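PDB 5B57: putative hemin ABC transport system, membrane protein from Burkholderia cenocepacia J2315, which probably forms the transmembrane translocation pathway of an ABC importer that takes up heme. Local coordinates for residues M66-I78 / A96-V108. Numbering follows the deposited sequence. Where two conformers were deposited one is given.
Sequences MSVVALCVGAYRI and ARAVLLDIRAPRV. With DMU (decyl-beta-D-maltopyranoside), chain E.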
ATOM      1  N   MET A  66     -26.572 -25.186 -14.611  1.00 48.61           N
ATOM      2  CA  MET A  66     -26.179 -24.250 -15.654  1.00 50.66           C
ATOM      3  C   MET A  66     -25.339 -24.910 -16.749  1.00 52.22           C
ATOM      4  O   MET A  66     -25.599 -24.731 -17.947  1.00 51.81           O
ATOM      5  CB  MET A  66     -25.399 -23.097 -15.035  1.00 50.61           C
ATOM      6  CG  MET A  66     -24.634 -22.345 -16.061  1.00 53.44           C
ATOM      7  SD  MET A  66     -24.859 -20.595 -15.836  1.00 60.15           S
ATOM      8  CE  MET A  66     -26.607 -20.438 -16.218  1.00 62.90           C
ATOM      9  N   SER A  67     -24.335 -25.691 -16.335  1.00 50.83           N
ATOM     10  CA  SER A  67     -23.509 -26.422 -17.292  1.00 49.75           C
ATOM     11  C   SER A  67     -24.359 -27.233 -18.274  1.00 49.74           C
ATOM     12  O   SER A  67     -24.212 -27.114 -19.493  1.00 50.37           O
ATOM     13  CB  SER A  67     -22.562 -27.329 -16.526  1.00 50.49           C
ATOM     14  OG  SER A  67     -21.432 -27.604 -17.283  1.00 35.55           O
ATOM     15  N   VAL A  68     -25.255 -28.067 -17.746  1.00 49.72           N
ATOM     16  CA  VAL A  68     -26.140 -28.871 -18.583  1.00 49.08           C
ATOM     17  C   VAL A  68     -26.923 -27.988 -19.544  1.00 51.23           C
ATOM     18  O   VAL A  68     -27.012 -28.280 -20.743  1.00 53.33           O
ATOM     19  CB  VAL A  68     -27.073 -29.716 -17.696  1.00 49.62           C
ATOM     20  CG1 VAL A  68     -28.320 -30.145 -18.451  1.00 50.94           C
ATOM     21  CG2 VAL A  68     -26.346 -30.930 -17.200  1.00 50.09           C
ATOM     22  N   VAL A  69     -27.494 -26.887 -19.043  1.00 50.11           N
ATOM     23  CA  VAL A  69     -28.274 -26.061 -19.955  1.00 51.64           C
ATOM     24  C   VAL A  69     -27.366 -25.421 -20.990  1.00 51.75           C
ATOM     25  O   VAL A  69     -27.790 -25.194 -22.126  1.00 52.63           O
ATOM     26  CB  VAL A  69     -29.124 -25.021 -19.200  1.00 41.40           C
ATOM     27  CG1 VAL A  69     -28.894 -25.141 -17.735  1.00 41.01           C
ATOM     28  CG2 VAL A  69     -28.869 -23.585 -19.692  1.00 40.82           C
ATOM     29  N   ALA A  70     -26.091 -25.186 -20.656  1.00 49.18           N
ATOM     30  CA  ALA A  70     -25.191 -24.533 -21.607  1.00 45.65           C
ATOM     31  C   ALA A  70     -25.086 -25.300 -22.920  1.00 45.50           C
ATOM     32  O   ALA A  70     -24.945 -24.678 -23.984  1.00 47.29           O
ATOM     33  CB  ALA A  70     -23.804 -24.359 -20.997  1.00 36.92           C
ATOM     34  N   LEU A  71     -25.158 -26.641 -22.875  1.00 44.01           N
ATOM     35  CA  LEU A  71     -25.021 -27.440 -24.096  1.00 41.97           C
ATOM     36  C   LEU A  71     -26.198 -27.254 -25.044  1.00 42.07           C
ATOM     37  O   LEU A  71     -26.040 -27.408 -26.260  1.00 41.74           O
ATOM     38  CB  LEU A  71     -24.886 -28.918 -23.757  1.00 41.13           C
ATOM     39  CG  LEU A  71     -23.595 -29.350 -23.090  1.00 40.14           C
ATOM     40  CD1 LEU A  71     -23.842 -30.611 -22.292  1.00 39.85           C
ATOM     41  CD2 LEU A  71     -22.511 -29.570 -24.131  1.00 38.61           C
ATOM     42  N   CYS A  72     -27.373 -26.916 -24.515  1.00 43.57           N
ATOM     43  CA  CYS A  72     -28.591 -26.813 -25.297  1.00 47.11           C
ATOM     44  C   CYS A  72     -28.863 -25.431 -25.868  1.00 49.93           C
ATOM     45  O   CYS A  72     -29.736 -25.325 -26.737  1.00 49.00           O
ATOM     46  CB  CYS A  72     -29.775 -27.220 -24.444  1.00 49.14           C
ATOM     47  SG  CYS A  72     -29.503 -28.788 -23.691  1.00 51.60           S
ATOM     48  N   VAL A  73     -28.158 -24.386 -25.415  1.00 53.30           N
ATOM     49  CA  VAL A  73     -28.483 -23.032 -25.844  1.00 56.97           C
ATOM     50  C   VAL A  73     -27.362 -22.363 -26.654  1.00 61.24           C
ATOM     51  O   VAL A  73     -27.358 -21.149 -26.772  1.00 62.63           O
ATOM     52  CB  VAL A  73     -28.874 -22.153 -24.643  1.00 55.08           C
ATOM     53  CG1 VAL A  73     -30.290 -22.486 -24.147  1.00 42.72           C
ATOM     54  CG2 VAL A  73     -27.845 -22.319 -23.547  1.00 53.08           C
ATOM     55  N   GLY A  74     -26.437 -23.107 -27.255  1.00 65.98           N
ATOM     56  CA  GLY A  74     -25.480 -22.433 -28.129  1.00 70.71           C
ATOM     57  C   GLY A  74     -26.059 -22.022 -29.476  1.00 72.97           C
ATOM     58  O   GLY A  74     -27.244 -21.699 -29.568  1.00 76.84           O
ATOM     59  N   ALA A  75     -25.262 -22.053 -30.555  1.00 71.45           N
ATOM     60  CA  ALA A  75     -25.836 -21.749 -31.870  1.00 70.92           C
ATOM     61  C   ALA A  75     -26.808 -22.827 -32.354  1.00 66.97           C
ATOM     62  O   ALA A  75     -27.673 -22.519 -33.183  1.00 68.80           O
ATOM     63  CB  ALA A  75     -24.741 -21.531 -32.913  1.00 72.12           C
ATOM     64  N   TYR A  76     -26.675 -24.072 -31.861  1.00 61.94           N
ATOM     65  CA  TYR A  76     -27.543 -25.221 -32.180  1.00 60.94           C
ATOM     66  C   TYR A  76     -28.531 -25.412 -31.028  1.00 58.33           C
ATOM     67  O   TYR A  76     -28.121 -25.760 -29.916  1.00 58.85           O
ATOM     68  CB  TYR A  76     -26.681 -26.477 -32.388  1.00 60.29           C
ATOM     69  CG  TYR A  76     -27.400 -27.800 -32.650  1.00 63.40           C
ATOM     70  CD1 TYR A  76     -27.843 -28.127 -33.922  1.00 65.59           C
ATOM     71  CD2 TYR A  76     -27.598 -28.742 -31.631  1.00 65.51           C
ATOM     72  CE1 TYR A  76     -28.495 -29.333 -34.173  1.00 66.84           C
ATOM     73  CE2 TYR A  76     -28.254 -29.960 -31.878  1.00 65.88           C
ATOM     74  CZ  TYR A  76     -28.697 -30.242 -33.156  1.00 67.42           C
ATOM     75  OH  TYR A  76     -29.344 -31.419 -33.452  1.00 69.83           O
ATOM     76  N   ARG A  77     -29.825 -25.173 -31.276  1.00 56.72           N
ATOM     77  CA  ARG A  77     -30.814 -25.196 -30.194  1.00 56.69           C
ATOM     78  C   ARG A  77     -31.480 -26.564 -30.102  1.00 55.18           C
ATOM     79  O   ARG A  77     -31.999 -27.083 -31.090  1.00 54.27           O
ATOM     80  CB  ARG A  77     -31.885 -24.119 -30.381  1.00 59.30           C
ATOM     81  CG  ARG A  77     -31.351 -22.744 -30.667  1.00 59.51           C
ATOM     82  CD  ARG A  77     -30.194 -22.469 -29.765  1.00 58.28           C
ATOM     83  NE  ARG A  77     -29.730 -21.093 -29.846  1.00 58.82           N
ATOM     84  CZ  ARG A  77     -29.789 -20.237 -28.828  1.00 59.30           C
ATOM     85  NH1 ARG A  77     -30.289 -20.627 -27.655  1.00 59.63           N
ATOM     86  NH2 ARG A  77     -29.331 -19.000 -28.978  1.00 58.40           N
ATOM     87  N   ILE A  78     -31.483 -27.139 -28.910  1.00 53.25           N
ATOM     88  CA  ILE A  78     -32.010 -28.485 -28.757  1.00 53.21           C
ATOM     89  C   ILE A  78     -32.528 -28.644 -27.333  1.00 53.61           C
ATOM     90  O   ILE A  78     -31.884 -28.174 -26.386  1.00 53.05           O
ATOM     91  CB  ILE A  78     -30.940 -29.522 -29.130  1.00 51.55           C
ATOM     92  CG1 ILE A  78     -31.489 -30.928 -28.959  1.00 51.98           C
ATOM     93  CG2 ILE A  78     -29.634 -29.326 -28.351  1.00 45.20           C
ATOM     94  CD1 ILE A  78     -30.782 -31.884 -29.823  1.00 52.26           C
ATOM     95  N   ALA A  96     -26.692 -34.711 -34.274  1.00 50.74           N
ATOM     96  CA  ALA A  96     -26.853 -33.924 -33.053  1.00 46.17           C
ATOM     97  C   ALA A  96     -25.795 -34.287 -32.014  1.00 45.25           C
ATOM     98  O   ALA A  96     -25.300 -33.414 -31.297  1.00 44.27           O
ATOM     99  CB  ALA A  96     -28.252 -34.115 -32.485  1.00 47.15           C
ATOM    100  N   ARG A  97     -25.434 -35.567 -31.916  1.00 45.58           N
ATOM    101  CA  ARG A  97     -24.339 -35.951 -31.031  1.00 49.28           C
ATOM    102  C   ARG A  97     -23.026 -35.293 -31.455  1.00 49.23           C
ATOM    103  O   ARG A  97     -22.214 -34.905 -30.603  1.00 47.53           O
ATOM    104  CB  ARG A  97     -24.197 -37.467 -31.004  1.00 45.44           C
ATOM    105  CG  ARG A  97     -23.058 -37.945 -30.148  1.00 53.88           C
ATOM    106  CD  ARG A  97     -23.167 -39.421 -29.826  1.00 55.65           C
ATOM    107  NE  ARG A  97     -22.238 -39.836 -28.778  1.00 55.78           N
ATOM    108  CZ  ARG A  97     -20.937 -40.034 -28.974  1.00 54.89           C
ATOM    109  NH1 ARG A  97     -20.402 -39.853 -30.186  1.00 54.15           N
ATOM    110  NH2 ARG A  97     -20.164 -40.408 -27.955  1.00 53.65           N
ATOM    111  N   ALA A  98     -22.813 -35.139 -32.767  1.00 47.66           N
ATOM    112  CA  ALA A  98     -21.587 -34.535 -33.280  1.00 42.78           C
ATOM    113  C   ALA A  98     -21.517 -33.034 -32.980  1.00 51.92           C
ATOM    114  O   ALA A  98     -20.461 -32.527 -32.594  1.00 40.83           O
ATOM    115  CB  ALA A  98     -21.476 -34.791 -34.783  1.00 45.12           C
ATOM    116  N   VAL A  99     -22.618 -32.300 -33.160  1.00 51.60           N
ATOM    117  CA  VAL A  99     -22.621 -30.886 -32.793  1.00 48.73           C
ATOM    118  C   VAL A  99     -22.420 -30.714 -31.286  1.00 48.16           C
ATOM    119  O   VAL A  99     -21.699 -29.812 -30.844  1.00 47.92           O
ATOM    120  CB  VAL A  99     -23.924 -30.210 -33.273  1.00 47.39           C
ATOM    121  CG1 VAL A  99     -24.095 -28.856 -32.601  1.00 45.47           C
ATOM    122  CG2 VAL A  99     -23.932 -30.061 -34.791  1.00 47.22           C
ATOM    123  N   LEU A 100     -23.037 -31.571 -30.473  1.00 48.49           N
ATOM    124  CA  LEU A 100     -22.883 -31.427 -29.026  1.00 47.21           C
ATOM    125  C   LEU A 100     -21.523 -31.920 -28.543  1.00 47.28           C
ATOM    126  O   LEU A 100     -20.812 -31.195 -27.847  1.00 47.64           O
ATOM    127  CB  LEU A 100     -23.998 -32.166 -28.286  1.00 46.92           C
ATOM    128  CG  LEU A 100     -25.410 -31.618 -28.487  1.00 47.83           C
ATOM    129  CD1 LEU A 100     -26.407 -32.330 -27.584  1.00 49.67           C
ATOM    130  CD2 LEU A 100     -25.428 -30.140 -28.225  1.00 47.24           C
ATOM    131  N   LEU A 101     -21.143 -33.149 -28.880  1.00 48.59           N
ATOM    132  CA  LEU A 101     -19.907 -33.682 -28.323  1.00 48.97           C
ATOM    133  C   LEU A 101     -18.656 -33.098 -28.975  1.00 49.94           C
ATOM    134  O   LEU A 101     -17.570 -33.213 -28.400  1.00 50.49           O
ATOM    135  CB  LEU A 101     -19.875 -35.206 -28.443  1.00 48.93           C
ATOM    136  CG  LEU A 101     -18.960 -35.828 -27.389  1.00 48.15           C
ATOM    137  CD1 LEU A 101     -19.782 -36.548 -26.336  1.00 48.49           C
ATOM    138  CD2 LEU A 101     -17.956 -36.756 -28.023  1.00 48.21           C
ATOM    139  N   ASP A 102     -18.766 -32.473 -30.146  1.00 48.80           N
ATOM    140  CA  ASP A 102     -17.584 -31.973 -30.845  1.00 48.89           C
ATOM    141  C   ASP A 102     -17.467 -30.456 -30.915  1.00 44.90           C
ATOM    142  O   ASP A 102     -16.353 -29.949 -30.954  1.00 44.22           O
ATOM    143  CB  ASP A 102     -17.532 -32.511 -32.278  1.00 53.80           C
ATOM    144  CG  ASP A 102     -17.035 -33.911 -32.341  1.00 54.27           C
ATOM    145  OD1 ASP A 102     -16.587 -34.405 -31.281  1.00 53.93           O
ATOM    146  OD2 ASP A 102     -17.082 -34.501 -33.449  1.00 56.16           O
ATOM    147  N   ILE A 103     -18.576 -29.727 -30.953  1.00 43.28           N
ATOM    148  CA  ILE A 103     -18.558 -28.286 -31.108  1.00 42.28           C
ATOM    149  C   ILE A 103     -18.994 -27.582 -29.825  1.00 41.42           C
ATOM    150  O   ILE A 103     -18.468 -26.528 -29.482  1.00 42.22           O
ATOM    151  CB  ILE A 103     -19.443 -27.847 -32.294  1.00 43.76           C
ATOM    152  CG1 ILE A 103     -19.336 -28.832 -33.462  1.00 44.09           C
ATOM    153  CG2 ILE A 103     -19.113 -26.433 -32.708  1.00 37.41           C
ATOM    154  CD1 ILE A 103     -17.970 -28.893 -34.123  1.00 38.08           C
ATOM    155  N   ARG A 104     -19.978 -28.136 -29.123  1.00 40.47           N
ATOM    156  CA  ARG A 104     -20.434 -27.451 -27.925  0.55 37.18           C
ATOM    157  C   ARG A 104     -19.578 -27.803 -26.707  1.00 36.35           C
ATOM    158  O   ARG A 104     -19.001 -26.884 -26.100  1.00 48.62           O
ATOM    159  CB  ARG A 104     -21.916 -27.740 -27.651  0.55 41.88           C
ATOM    160  CG  ARG A 104     -22.706 -26.456 -27.350  0.55 42.01           C
ATOM    161  CD  ARG A 104     -21.907 -25.451 -26.526  0.55 37.15           C
ATOM    162  NE  ARG A 104     -22.752 -24.631 -25.658  0.55 42.99           N
ATOM    163  CZ  ARG A 104     -22.807 -23.303 -25.702  0.55 42.92           C
ATOM    164  NH1 ARG A 104     -22.069 -22.642 -26.580  0.55 42.07           N
ATOM    165  NH2 ARG A 104     -23.592 -22.632 -24.868  0.55 37.14           N
ATOM    166  N   ALA A 105     -19.499 -29.097 -26.335  1.00 36.74           N
ATOM    167  CA  ALA A 105     -18.868 -29.642 -25.143  1.00 44.26           C
ATOM    168  C   ALA A 105     -17.492 -29.026 -24.894  1.00 41.01           C
ATOM    169  O   ALA A 105     -17.290 -28.452 -23.817  1.00 40.20           O
ATOM    170  CB  ALA A 105     -18.783 -31.174 -25.213  1.00 36.91           C
ATOM    171  N   PRO A 106     -16.532 -29.080 -25.829  1.00 38.97           N
ATOM    172  CA  PRO A 106     -15.213 -28.500 -25.518  1.00 37.74           C
ATOM    173  C   PRO A 106     -15.288 -27.048 -25.098  1.00 35.32           C
ATOM    174  O   PRO A 106     -14.461 -26.589 -24.308  1.00 33.77           O
ATOM    175  CB  PRO A 106     -14.426 -28.659 -26.832  1.00 35.56           C
ATOM    176  CG  PRO A 106     -15.178 -29.659 -27.620  1.00 36.34           C
ATOM    177  CD  PRO A 106     -16.621 -29.431 -27.252  1.00 37.87           C
ATOM    178  N   ARG A 107     -16.275 -26.312 -25.597  1.00 35.11           N
ATOM    179  CA  ARG A 107     -16.409 -24.925 -25.208  1.00 34.81           C
ATOM    180  C   ARG A 107     -16.984 -24.814 -23.807  1.00 35.00           C
ATOM    181  O   ARG A 107     -16.517 -24.005 -23.000  1.00 35.80           O
ATOM    182  CB  ARG A 107     -17.275 -24.195 -26.225  1.00 36.36           C
ATOM    183  CG  ARG A 107     -17.613 -22.806 -25.825  1.00 32.81           C
ATOM    184  CD  ARG A 107     -17.751 -21.906 -27.012  1.00 35.65           C
ATOM    185  NE  ARG A 107     -18.234 -20.609 -26.574  1.00 36.23           N
ATOM    186  CZ  ARG A 107     -18.441 -19.589 -27.392  1.00 37.72           C
ATOM    187  NH1 ARG A 107     -18.204 -19.731 -28.687  1.00 38.05           N
ATOM    188  NH2 ARG A 107     -18.877 -18.432 -26.921  1.00 38.42           N
ATOM    189  N   VAL A 108     -17.979 -25.636 -23.484  1.00 35.09           N
ATOM    190  CA  VAL A 108     -18.521 -25.600 -22.129  1.00 35.98           C
ATOM    191  C   VAL A 108     -17.485 -26.073 -21.129  1.00 32.68           C
ATOM    192  O   VAL A 108     -17.288 -25.444 -20.085  1.00 32.04           O
ATOM    193  CB  VAL A 108     -19.813 -26.427 -22.027  1.00 36.79           C
ATOM    194  CG1 VAL A 108     -20.172 -26.586 -20.584  1.00 34.78           C
ATOM    195  CG2 VAL A 108     -20.939 -25.730 -22.770  1.00 36.11           C
TER
HETATM  196  C1  DMU E 401      -9.564 -36.343 -23.868  1.00 78.93           C
HETATM  197  C2  DMU E 401      -9.989 -36.398 -25.311  1.00 79.94           C
HETATM  198  C3  DMU E 401     -11.415 -36.954 -25.415  1.00 80.33           C
HETATM  199  C4  DMU E 401     -12.387 -36.172 -24.484  1.00 79.47           C
HETATM  200  O5  DMU E 401     -11.851 -36.131 -23.137  1.00 78.30           O
HETATM  201  C6  DMU E 401     -10.554 -35.493 -23.096  1.00 78.43           C
HETATM  202  O7  DMU E 401     -11.859 -36.868 -26.771  1.00 81.22           O
HETATM  203  O16 DMU E 401     -10.107 -35.369 -21.747  1.00 78.79           O
HETATM  204  C18 DMU E 401     -10.209 -34.022 -21.284  1.00 78.72           C
HETATM  205  C19 DMU E 401     -11.114 -33.988 -20.066  1.00 79.21           C
HETATM  206  C22 DMU E 401     -11.423 -32.560 -19.658  1.00 79.32           C
HETATM  207  C25 DMU E 401     -11.945 -32.505 -18.223  1.00 78.67           C
HETATM  208  C28 DMU E 401     -11.224 -31.422 -17.417  1.00 77.57           C
HETATM  209  C31 DMU E 401     -10.746 -31.955 -16.058  1.00 76.49           C
HETATM  210  C34 DMU E 401     -11.117 -30.987 -14.926  1.00 77.25           C
HETATM  211  C37 DMU E 401     -10.103 -31.056 -13.770  1.00 76.88           C
HETATM  212  C40 DMU E 401     -10.172 -29.796 -12.887  1.00 77.45           C
HETATM  213  C43 DMU E 401     -11.123 -29.991 -11.721  1.00 78.58           C
HETATM  214  O49 DMU E 401      -8.247 -35.781 -23.763  1.00 79.62           O
HETATM  215  O55 DMU E 401      -9.081 -37.211 -26.067  1.00 80.51           O
HETATM  216  C57 DMU E 401     -13.786 -36.809 -24.456  1.00 79.50           C
HETATM  217  O61 DMU E 401     -14.469 -36.528 -25.689  1.00 79.73           O
HETATM  218  C5  DMU E 401     -11.322 -38.559 -28.450  1.00 80.52           C
HETATM  219  C7  DMU E 401     -11.303 -37.667 -29.689  1.00 81.01           C
HETATM  220  C8  DMU E 401     -12.720 -37.338 -30.157  1.00 82.40           C
HETATM  221  C9  DMU E 401     -13.563 -36.826 -29.007  1.00 82.07           C
HETATM  222  O1  DMU E 401     -13.622 -37.820 -27.979  1.00 81.23           O
HETATM  223  C10 DMU E 401     -12.334 -38.060 -27.389  1.00 81.07           C
HETATM  224  O2  DMU E 401     -12.669 -36.337 -31.194  1.00 82.78           O
HETATM  225  O3  DMU E 401      -9.998 -38.607 -27.880  1.00 79.92           O
HETATM  226  O4  DMU E 401     -10.602 -38.345 -30.744  1.00 80.75           O
HETATM  227  C11 DMU E 401     -14.967 -36.504 -29.480  1.00 81.47           C
HETATM  228  O6  DMU E 401     -15.112 -36.910 -30.859  1.00 80.88           O
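Ala70 and Leu71 of segment 66-78 face Arg104 and Val108 of helix 96-108, the two segment axes approaching to 9.5 Å with their N-to-C directions 136° apart. Arg104 makes the polar link. In the conformer described here, one of two modelled, its side chain bends at chi2 (-38°) and chi3, which turns the guanidinium side-on to the Ala70 carbonyl. NE and NH2 both donate hydrogen bonds to Ala70 O, at 2.8 and 2.6 Å, each markedly bent. The oxygen lies close to the guanidinium plane, while both donors approach from the same face of the carbonyl plane. Gly74 CA lies over one face of the guanidinium, toward its rim, 3.7 Å from Arg104 CZ.

Apolar contacts flank this grip. Leu71 is a knob in the hole formed by Leu100, Arg104, Ala105 and Val108, its CD2 reaching 3.8 Å from Ala105 N, and Ala70 CB meets Val108 CG2 at 3.6 Å. Farther along, Tyr76 holds CG anti to its backbone N (chi1 177°), which directs the ring at Val99: CB of Val99 lies over one ring face, offset toward the rim, and its CG1 comes within 3.5 Å of Tyr76 CG. The hydroxyl end extends to Ala96. Helix 96-108 contains a wider pi-type turn at 99-104, where Val99 O accepts from both Ile103 N and Arg104 N. A detergent molecule, decyl maltoside, hydrogen-bonds through O6 to Asp102 OD1.

The contact is plain structural packing of helix 54-72 on helix 94-128, two helices of a FecCD-type permease. Helix 80-87, from the intervening connection, packs on Ala96 and Leu100, while Leu343 and Leu347 of helix 327-352 touch Ala70.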